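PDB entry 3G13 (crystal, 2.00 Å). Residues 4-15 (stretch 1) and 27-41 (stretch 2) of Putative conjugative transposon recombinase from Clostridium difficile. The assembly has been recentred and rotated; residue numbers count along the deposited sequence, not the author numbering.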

ATOM      1  N   GLU A   4     -15.805  31.436   5.285  1.00 37.41           N
ATOM      2  CA  GLU A   4     -16.457  31.288   3.965  1.00 36.15           C
ATOM      3  C   GLU A   4     -15.608  30.371   3.039  1.00 33.22           C
ATOM      4  O   GLU A   4     -15.871  29.162   2.916  1.00 33.74           O
ATOM      5  N   ARG A   5     -14.575  30.944   2.430  1.00 29.12           N
ATOM      6  CA  ARG A   5     -13.790  30.251   1.422  1.00 25.28           C
ATOM      7  C   ARG A   5     -12.988  29.068   1.954  1.00 22.37           C
ATOM      8  O   ARG A   5     -12.524  29.060   3.093  1.00 20.71           O
ATOM      9  N   LEU A   6     -12.826  28.060   1.107  1.00 19.27           N
ATOM     10  CA  LEU A   6     -11.980  26.947   1.459  1.00 16.84           C
ATOM     11  C   LEU A   6     -10.533  27.423   1.472  1.00 16.04           C
ATOM     12  O   LEU A   6     -10.073  28.024   0.508  1.00 15.06           O
ATOM     13  N   ARG A   7      -9.816  27.140   2.573  1.00 16.04           N
ATOM     14  CA  ARG A   7      -8.416  27.556   2.734  1.00 15.79           C
ATOM     15  C   ARG A   7      -7.496  26.473   2.170  1.00 14.77           C
ATOM     16  O   ARG A   7      -7.438  25.339   2.665  1.00 13.84           O
ATOM     17  N   VAL A   8      -6.814  26.827   1.098  1.00 14.42           N
ATOM     18  CA  VAL A   8      -6.054  25.847   0.331  1.00 15.43           C
ATOM     19  C   VAL A   8      -4.564  26.114   0.444  1.00 16.03           C
ATOM     20  O   VAL A   8      -4.103  27.223   0.189  1.00 16.36           O
ATOM     21  N   ALA A   9      -3.810  25.093   0.822  1.00 16.65           N
ATOM     22  CA  ALA A   9      -2.339  25.182   0.792  1.00 16.63           C
ATOM     23  C   ALA A   9      -1.734  24.253  -0.271  1.00 17.56           C
ATOM     24  O   ALA A   9      -2.437  23.383  -0.833  1.00 17.00           O
ATOM     25  N   ALA A  10      -0.430  24.406  -0.528  1.00 16.42           N
ATOM     26  CA  ALA A  10       0.323  23.435  -1.341  1.00 17.06           C
ATOM     27  C   ALA A  10       1.567  23.072  -0.594  1.00 17.78           C
ATOM     28  O   ALA A  10       2.183  23.942   0.020  1.00 17.18           O
ATOM     29  N   TYR A  11       1.911  21.784  -0.634  1.00 18.11           N
ATOM     30  CA  TYR A  11       3.216  21.323  -0.163  1.00 18.96           C
ATOM     31  C   TYR A  11       4.145  20.887  -1.291  1.00 18.94           C
ATOM     32  O   TYR A  11       3.789  20.030  -2.103  1.00 19.53           O
ATOM     33  N   CYS A  12       5.345  21.473  -1.330  1.00 19.43           N
ATOM     34  CA  CYS A  12       6.290  21.259  -2.432  1.00 20.32           C
ATOM     35  C   CYS A  12       7.618  20.662  -1.976  1.00 20.96           C
ATOM     36  O   CYS A  12       8.149  21.031  -0.911  1.00 21.19           O
ATOM     37  N   ARG A  13       8.150  19.755  -2.792  1.00 21.08           N
ATOM     38  CA  ARG A  13       9.532  19.330  -2.674  1.00 22.80           C
ATOM     39  C   ARG A  13      10.303  20.062  -3.765  1.00 23.81           C
ATOM     40  O   ARG A  13       9.916  19.993  -4.940  1.00 23.30           O
ATOM     41  N   VAL A  14      11.359  20.786  -3.365  1.00 25.61           N
ATOM     42  CA  VAL A  14      12.157  21.617  -4.290  1.00 28.50           C
ATOM     43  C   VAL A  14      13.407  20.865  -4.731  1.00 31.02           C
ATOM     44  O   VAL A  14      14.163  20.366  -3.889  1.00 29.82           O
ATOM     45  N   SER A  15      13.613  20.801  -6.045  1.00 35.16           N
ATOM     46  CA  SER A  15      14.773  20.117  -6.623  1.00 39.88           C
ATOM     47  C   SER A  15      16.084  20.863  -6.411  1.00 42.71           C
ATOM     48  O   SER A  15      16.138  22.099  -6.456  1.00 42.35           O
ATOM     49  N   SER A  27       9.118  28.150  -9.894  1.00 19.49           N
ATOM     50  CA  SER A  27       8.123  27.557 -10.812  1.00 20.17           C
ATOM     51  C   SER A  27       6.921  26.965 -10.067  1.00 18.68           C
ATOM     52  O   SER A  27       5.787  27.131 -10.492  1.00 19.35           O
ATOM     53  N   GLN A  28       7.178  26.256  -8.968  1.00 17.96           N
ATOM     54  CA  GLN A  28       6.110  25.693  -8.163  1.00 16.93           C
ATOM     55  C   GLN A  28       5.277  26.730  -7.425  1.00 16.55           C
ATOM     56  O   GLN A  28       4.067  26.604  -7.347  1.00 14.79           O
ATOM     57  N   VAL A  29       5.928  27.753  -6.880  1.00 14.57           N
ATOM     58  CA  VAL A  29       5.196  28.868  -6.327  1.00 15.30           C
ATOM     59  C   VAL A  29       4.234  29.487  -7.361  1.00 15.35           C
ATOM     60  O   VAL A  29       3.047  29.720  -7.049  1.00 15.31           O
ATOM     61  N   GLN A  30       4.721  29.750  -8.574  1.00 15.33           N
ATOM     62  CA  GLN A  30       3.813  30.321  -9.582  1.00 17.05           C
ATOM     63  C   GLN A  30       2.699  29.343  -9.991  1.00 16.64           C
ATOM     64  O   GLN A  30       1.564  29.750 -10.145  1.00 16.60           O
ATOM     65  N   TYR A  31       3.045  28.066 -10.174  1.00 17.18           N
ATOM     66  CA  TYR A  31       2.062  27.075 -10.576  1.00 16.49           C
ATOM     67  C   TYR A  31       0.897  27.036  -9.577  1.00 15.77           C
ATOM     68  O   TYR A  31      -0.265  27.191  -9.975  1.00 15.71           O
ATOM     69  N   TYR A  32       1.204  26.825  -8.296  1.00 15.44           N
ATOM     70  CA  TYR A  32       0.148  26.705  -7.276  1.00 15.06           C
ATOM     71  C   TYR A  32      -0.608  27.988  -7.026  1.00 15.32           C
ATOM     72  O   TYR A  32      -1.794  27.947  -6.790  1.00 14.78           O
ATOM     73  N   THR A  33       0.072  29.134  -7.109  1.00 14.95           N
ATOM     74  CA  THR A  33      -0.609  30.408  -6.883  1.00 14.81           C
ATOM     75  C   THR A  33      -1.673  30.620  -7.964  1.00 14.57           C
ATOM     76  O   THR A  33      -2.793  30.958  -7.656  1.00 12.21           O
ATOM     77  N   ASP A  34      -1.287  30.400  -9.205  1.00 14.71           N
ATOM     78  CA  ASP A  34      -2.175  30.532 -10.335  1.00 17.14           C
ATOM     79  C   ASP A  34      -3.280  29.456 -10.299  1.00 16.72           C
ATOM     80  O   ASP A  34      -4.451  29.770 -10.506  1.00 17.64           O
HETATM   81  N   MSE A  35      -2.907  28.207 -10.034  1.00 16.37           N
HETATM   82  CA  MSE A  35      -3.895  27.124 -10.020  1.00 16.50           C
HETATM   83  C   MSE A  35      -4.950  27.368  -8.940  1.00 16.36           C
HETATM   84  O   MSE A  35      -6.148  27.229  -9.190  1.00 17.04           O
ATOM     85  N   ILE A  36      -4.529  27.739  -7.738  1.00 15.97           N
ATOM     86  CA  ILE A  36      -5.508  27.926  -6.660  1.00 15.99           C
ATOM     87  C   ILE A  36      -6.427  29.157  -6.929  1.00 17.26           C
ATOM     88  O   ILE A  36      -7.621  29.149  -6.570  1.00 16.27           O
ATOM     89  N   LYS A  37      -5.861  30.181  -7.559  1.00 18.26           N
ATOM     90  CA  LYS A  37      -6.624  31.373  -8.007  1.00 19.99           C
ATOM     91  C   LYS A  37      -7.663  31.103  -9.076  1.00 20.26           C
ATOM     92  O   LYS A  37      -8.565  31.910  -9.248  1.00 21.97           O
ATOM     93  N   LYS A  38      -7.574  29.967  -9.765  1.00 20.91           N
ATOM     94  CA  LYS A  38      -8.611  29.532 -10.722  1.00 21.37           C
ATOM     95  C   LYS A  38     -10.011  29.365 -10.113  1.00 20.97           C
ATOM     96  O   LYS A  38     -11.021  29.470 -10.835  1.00 22.09           O
ATOM     97  N   ASN A  39     -10.066  29.089  -8.811  1.00 18.96           N
ATOM     98  CA  ASN A  39     -11.307  28.788  -8.137  1.00 17.94           C
ATOM     99  C   ASN A  39     -11.635  29.851  -7.118  1.00 17.36           C
ATOM    100  O   ASN A  39     -10.974  29.965  -6.097  1.00 17.26           O
ATOM    101  N   LYS A  40     -12.697  30.599  -7.357  1.00 18.28           N
ATOM    102  CA  LYS A  40     -13.048  31.687  -6.442  1.00 19.64           C
ATOM    103  C   LYS A  40     -13.705  31.216  -5.145  1.00 19.50           C
ATOM    104  O   LYS A  40     -13.923  32.016  -4.235  1.00 19.45           O
ATOM    105  N   GLU A  41     -14.037  29.928  -5.047  1.00 17.27           N
ATOM    106  CA  GLU A  41     -14.507  29.376  -3.751  1.00 16.09           C
ATOM    107  C   GLU A  41     -13.337  29.091  -2.792  1.00 15.36           C
ATOM    108  O   GLU A  41     -13.536  28.716  -1.625  1.00 15.64           O
TER

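Strand 6-14 lies against helix 27-37 with the two axes 9.4 Å apart at closest approach and their N-to-C directions 157° apart, so the segments run nearly antiparallel. As the strand is followed forward, its partners therefore come from ever earlier points in stretch 2. The alternation of a β-strand decides which side chains meet the helix: Val8, Ala10 and Cys12 point toward it, whereas Arg7, Ala9, Tyr11 and Arg13 point away. The helix answers with Ile36, Tyr32 and Gln28, spaced four residues apart and so aligned along one side.

Contact begins before the strand does. Arg5, with chi1 m and chi2 t, points sideways and is exposed; its aliphatic CD passes 3.7 Å from Lys40 O, which leaves the guanidinium end to extend beyond. Next, the backbone amide of Leu6 donates to the carbonyl of Glu41, with Leu6 N to Glu41 O at 2.9 Å. This bond ties the loop after the helix to the start of the strand and needs nothing from either side chain. The Glu41 carboxylate leads away from the strand, as suits a charged group at an exposed position, while Glu41 N is held by Asn39 OD1 at 2.8 Å within its own stretch.

Val8, in the t rotamer, is the first strand side chain to point directly toward the helix. Its CG1 meets CD1 of Ile36 at 3.8 Å; Ile36 has chi1 m and chi2 t, and its extended chain spans the gap to the strand. Two branched aliphatic residues suit this buried, wholly apolar contact.

At Ala10 the side chain is a single methyl group, and an aromatic ring lies directly over it. Tyr32, with chi1 m and chi2 at -69°, presents one face to this methyl: Ala10 CB sits 3.5 Å from the centroid of the Tyr32 ring and only 17° off its normal, a CH-pi contact. The closest atoms are Ala10 CB and Tyr32 CG, 3.4 Å apart. The tyrosine also has a polar end to satisfy in this buried setting. Water 1 helps by donating to Tyr32 OH and to the backbone carbonyl Tyr11 O, both 2.7 Å from the water oxygen, thus linking helix to strand although the Tyr11 side chain points away; Tyr32 OH is also hydrogen-bonded elsewhere in the structure.

Cys12, rotamer m, shares the same ring. Its SG lies 3.6 Å from Tyr32 CE2 and approaches the ring obliquely, 4.6 Å from the centroid. Its CB also touches Gln28 OE1 at 3.4 Å, so this small side chain packs against two residues about one helical turn apart, Tyr32 and Gln28.

Arg13 turns its side chain away but offers its backbone to Gln28. Extended through chi1 m and chi2 t, Gln28 donates from NE2 to Arg13 O at 3.0 Å, nearly linearly at 174°. Its OE1 accepts from water 2 at 2.6 Å, and that water accepts from Arg13 N at 3.0 Å. An amide suits this buried place because it carries both a donor and an acceptor without bringing in charge.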

ATOM      1  CB  GLU A   4     -16.791  32.633   3.273  1.00 37.11           C
ATOM      2  CG  GLU A   4     -15.560  33.495   2.902  1.00 41.40           C
ATOM      3  CD  GLU A   4     -15.908  34.915   2.548  1.00 46.59           C
ATOM      4  OE1 GLU A   4     -16.795  35.111   1.687  1.00 49.52           O
ATOM      5  OE2 GLU A   4     -15.273  35.835   3.114  1.00 48.86           O
ATOM      6  CB  ARG A   5     -12.914  31.240   0.649  1.00 25.02           C
ATOM      7  CG  ARG A   5     -13.747  32.244  -0.172  1.00 26.78           C
ATOM      8  CD  ARG A   5     -12.852  33.218  -0.936  1.00 28.68           C
ATOM      9  NE  ARG A   5     -12.199  34.138  -0.003  1.00 31.50           N
ATOM     10  CZ  ARG A   5     -11.176  34.935  -0.303  1.00 32.20           C
ATOM     11  NH1 ARG A   5     -10.646  34.927  -1.527  1.00 32.11           N
ATOM     12  NH2 ARG A   5     -10.663  35.722   0.644  1.00 33.14           N
ATOM     13  CB  LEU A   6     -12.185  25.784   0.478  1.00 15.74           C
ATOM     14  CG  LEU A   6     -11.466  24.466   0.809  1.00 14.13           C
ATOM     15  CD1 LEU A   6     -12.237  23.655   1.868  1.00 13.92           C
ATOM     16  CD2 LEU A   6     -11.237  23.596  -0.473  1.00 14.17           C
ATOM     17  CB  ARG A   7      -8.081  27.904   4.201  1.00 16.14           C
ATOM     18  CG  ARG A   7      -8.855  29.177   4.738  1.00 18.98           C
ATOM     19  CD  ARG A   7      -8.218  29.777   6.004  1.00 27.70           C
ATOM     20  NE  ARG A   7      -6.834  30.265   5.792  1.00 32.47           N
ATOM     21  CZ  ARG A   7      -6.483  31.452   5.281  1.00 32.45           C
ATOM     22  NH1 ARG A   7      -7.379  32.359   4.912  1.00 32.55           N
ATOM     23  NH2 ARG A   7      -5.202  31.739   5.144  1.00 35.56           N
ATOM     24  CB  VAL A   8      -6.517  25.791  -1.145  1.00 15.21           C
ATOM     25  CG1 VAL A   8      -5.770  24.682  -1.921  1.00 11.89           C
ATOM     26  CG2 VAL A   8      -8.049  25.555  -1.209  1.00 15.18           C
ATOM     27  CB  ALA A   9      -1.782  24.820   2.182  1.00 16.93           C
ATOM     28  CB  ALA A  10       0.688  23.998  -2.723  1.00 16.85           C
ATOM     29  CB  TYR A  11       3.101  20.221   0.904  1.00 18.62           C
ATOM     30  CG  TYR A  11       4.495  19.893   1.389  1.00 20.43           C
ATOM     31  CD1 TYR A  11       5.159  20.757   2.277  1.00 18.59           C
ATOM     32  CD2 TYR A  11       5.194  18.789   0.879  1.00 17.73           C
ATOM     33  CE1 TYR A  11       6.450  20.524   2.673  1.00 19.12           C
ATOM     34  CE2 TYR A  11       6.498  18.529   1.296  1.00 19.37           C
ATOM     35  CZ  TYR A  11       7.119  19.422   2.200  1.00 20.19           C
ATOM     36  OH  TYR A  11       8.402  19.208   2.633  1.00 20.95           O
ATOM     37  CB  CYS A  12       6.601  22.576  -3.170  1.00 20.11           C
ATOM     38  SG  CYS A  12       5.167  23.608  -3.582  1.00 23.71           S
ATOM     39  CB  ARG A  13       9.679  17.818  -2.831  1.00 22.47           C
ATOM     40  CG  ARG A  13      11.105  17.336  -2.621  1.00 22.95           C
ATOM     41  CD  ARG A  13      11.177  15.815  -2.666  1.00 24.35           C
ATOM     42  NE  ARG A  13      10.962  15.325  -4.027  1.00 23.70           N
ATOM     43  CZ  ARG A  13      10.576  14.098  -4.330  1.00 24.96           C
ATOM     44  NH1 ARG A  13      10.349  13.198  -3.374  1.00 23.78           N
ATOM     45  NH2 ARG A  13      10.421  13.777  -5.600  1.00 25.28           N
ATOM     46  CB  VAL A  14      12.595  22.990  -3.664  1.00 27.92           C
ATOM     47  CG1 VAL A  14      13.553  23.752  -4.615  1.00 28.08           C
ATOM     48  CG2 VAL A  14      11.391  23.839  -3.367  1.00 28.76           C
ATOM     49  CB  SER A  15      14.593  19.865  -8.115  1.00 39.93           C
ATOM     50  OG  SER A  15      15.631  19.018  -8.603  1.00 42.73           O
ATOM     51  CB  SER A  27       8.737  26.479 -11.707  1.00 19.93           C
ATOM     52  OG  SER A  27       9.695  27.043 -12.587  1.00 25.97           O
ATOM     53  CB  GLN A  28       6.660  24.646  -7.188  1.00 17.97           C
ATOM     54  CG  GLN A  28       7.167  23.413  -7.916  1.00 18.87           C
ATOM     55  CD  GLN A  28       7.548  22.295  -6.950  1.00 23.48           C
ATOM     56  OE1 GLN A  28       6.684  21.568  -6.462  1.00 22.82           O
ATOM     57  NE2 GLN A  28       8.845  22.156  -6.678  1.00 22.25           N
ATOM     58  CB  VAL A  29       6.138  29.934  -5.675  1.00 15.32           C
ATOM     59  CG1 VAL A  29       5.360  31.213  -5.318  1.00 16.32           C
ATOM     60  CG2 VAL A  29       6.776  29.331  -4.383  1.00 14.46           C
ATOM     61  CB  GLN A  30       4.558  30.778 -10.849  1.00 16.97           C
ATOM     62  CG  GLN A  30       5.616  31.848 -10.608  1.00 21.18           C
ATOM     63  CD  GLN A  30       6.113  32.414 -11.920  1.00 26.55           C
ATOM     64  OE1 GLN A  30       5.384  32.417 -12.916  1.00 31.83           O
ATOM     65  NE2 GLN A  30       7.340  32.889 -11.935  1.00 26.59           N
ATOM     66  CB  TYR A  31       2.675  25.666 -10.723  1.00 17.84           C
ATOM     67  CG  TYR A  31       1.583  24.649 -10.928  1.00 17.18           C
ATOM     68  CD1 TYR A  31       0.949  24.531 -12.160  1.00 19.72           C
ATOM     69  CD2 TYR A  31       1.141  23.846  -9.874  1.00 18.83           C
ATOM     70  CE1 TYR A  31      -0.116  23.623 -12.335  1.00 21.48           C
ATOM     71  CE2 TYR A  31       0.104  22.943 -10.045  1.00 18.45           C
ATOM     72  CZ  TYR A  31      -0.508  22.828 -11.267  1.00 19.66           C
ATOM     73  OH  TYR A  31      -1.544  21.927 -11.443  1.00 21.58           O
ATOM     74  CB  TYR A  32       0.699  26.157  -5.963  1.00 14.66           C
ATOM     75  CG  TYR A  32       1.011  24.681  -6.048  1.00 16.23           C
ATOM     76  CD1 TYR A  32      -0.022  23.736  -6.160  1.00 15.10           C
ATOM     77  CD2 TYR A  32       2.347  24.228  -6.019  1.00 15.68           C
ATOM     78  CE1 TYR A  32       0.279  22.350  -6.231  1.00 17.27           C
ATOM     79  CE2 TYR A  32       2.655  22.873  -6.081  1.00 17.38           C
ATOM     80  CZ  TYR A  32       1.622  21.930  -6.187  1.00 18.45           C
ATOM     81  OH  TYR A  32       1.954  20.586  -6.248  1.00 17.95           O
ATOM     82  CB  THR A  33       0.379  31.616  -6.841  1.00 15.56           C
ATOM     83  OG1 THR A  33       1.348  31.368  -5.819  1.00 17.19           O
ATOM     84  CG2 THR A  33      -0.356  32.899  -6.508  1.00 16.04           C
ATOM     85  CB  ASP A  34      -1.350  30.437 -11.610  1.00 17.79           C
ATOM     86  CG  ASP A  34      -2.202  30.347 -12.869  1.00 21.20           C
ATOM     87  OD1 ASP A  34      -2.751  31.398 -13.321  1.00 21.49           O
ATOM     88  OD2 ASP A  34      -2.295  29.221 -13.397  1.00 25.42           O
HETATM   89  CB  MSE A  35      -3.236  25.748  -9.863  1.00 15.96           C
HETATM   90  CG  MSE A  35      -4.195  24.578 -10.101  1.00 16.75           C
HETATM   91 SE   MSE A  35      -5.082  24.047  -8.373  1.00 27.14          SE
HETATM   92  CE  MSE A  35      -3.455  23.185  -7.623  1.00 13.44           C
ATOM     93  CB  ILE A  36      -4.817  27.964  -5.288  1.00 15.23           C
ATOM     94  CG1 ILE A  36      -4.270  26.557  -4.950  1.00 15.63           C
ATOM     95  CG2 ILE A  36      -5.713  28.546  -4.177  1.00 14.45           C
ATOM     96  CD1 ILE A  36      -3.173  26.583  -3.908  1.00 16.79           C
ATOM     97  CB  LYS A  37      -5.693  32.481  -8.513  1.00 20.84           C
ATOM     98  CG  LYS A  37      -5.567  33.649  -7.574  1.00 24.83           C
ATOM     99  CD  LYS A  37      -4.634  33.281  -6.424  1.00 30.17           C
ATOM    100  CE  LYS A  37      -3.696  34.439  -6.136  1.00 30.22           C
ATOM    101  NZ  LYS A  37      -3.433  34.526  -4.670  1.00 33.84           N
ATOM    102  CB  LYS A  38      -8.218  28.212 -11.445  1.00 21.91           C
ATOM    103  CG  LYS A  38      -7.058  28.374 -12.405  1.00 25.44           C
ATOM    104  CD  LYS A  38      -6.600  27.053 -13.033  1.00 30.50           C
ATOM    105  CE  LYS A  38      -5.706  27.356 -14.248  1.00 35.75           C
ATOM    106  NZ  LYS A  38      -5.451  26.141 -15.078  1.00 38.42           N
ATOM    107  CB  ASN A  39     -11.177  27.430  -7.416  1.00 16.74           C
ATOM    108  CG  ASN A  39     -12.498  26.905  -6.911  1.00 15.59           C
ATOM    109  OD1 ASN A  39     -13.405  27.665  -6.558  1.00 12.77           O
ATOM    110  ND2 ASN A  39     -12.625  25.575  -6.877  1.00 14.91           N
ATOM    111  CB  LYS A  40     -13.912  32.728  -7.153  1.00 21.20           C
ATOM    112  CG  LYS A  40     -15.371  32.406  -7.210  1.00 25.75           C
ATOM    113  CD  LYS A  40     -16.088  33.391  -8.141  1.00 33.82           C
ATOM    114  CE  LYS A  40     -16.862  34.510  -7.396  1.00 38.07           C
ATOM    115  NZ  LYS A  40     -17.895  35.123  -8.343  1.00 40.04           N
ATOM    116  CB  GLU A  41     -15.277  28.076  -3.973  1.00 15.14           C
ATOM    117  CG  GLU A  41     -16.439  28.189  -4.987  1.00 15.08           C
ATOM    118  CD  GLU A  41     -17.268  26.904  -4.967  1.00 16.15           C
ATOM    119  OE1 GLU A  41     -17.068  26.026  -5.812  1.00 19.89           O
ATOM    120  OE2 GLU A  41     -18.100  26.772  -4.060  1.00 19.91           O
TER
HETATM  121  O   HOH W   1       3.816  19.404  -4.743  1.00 18.52           O
HETATM  122  O   HOH W   2       6.565  19.249  -5.271  1.00 13.24           O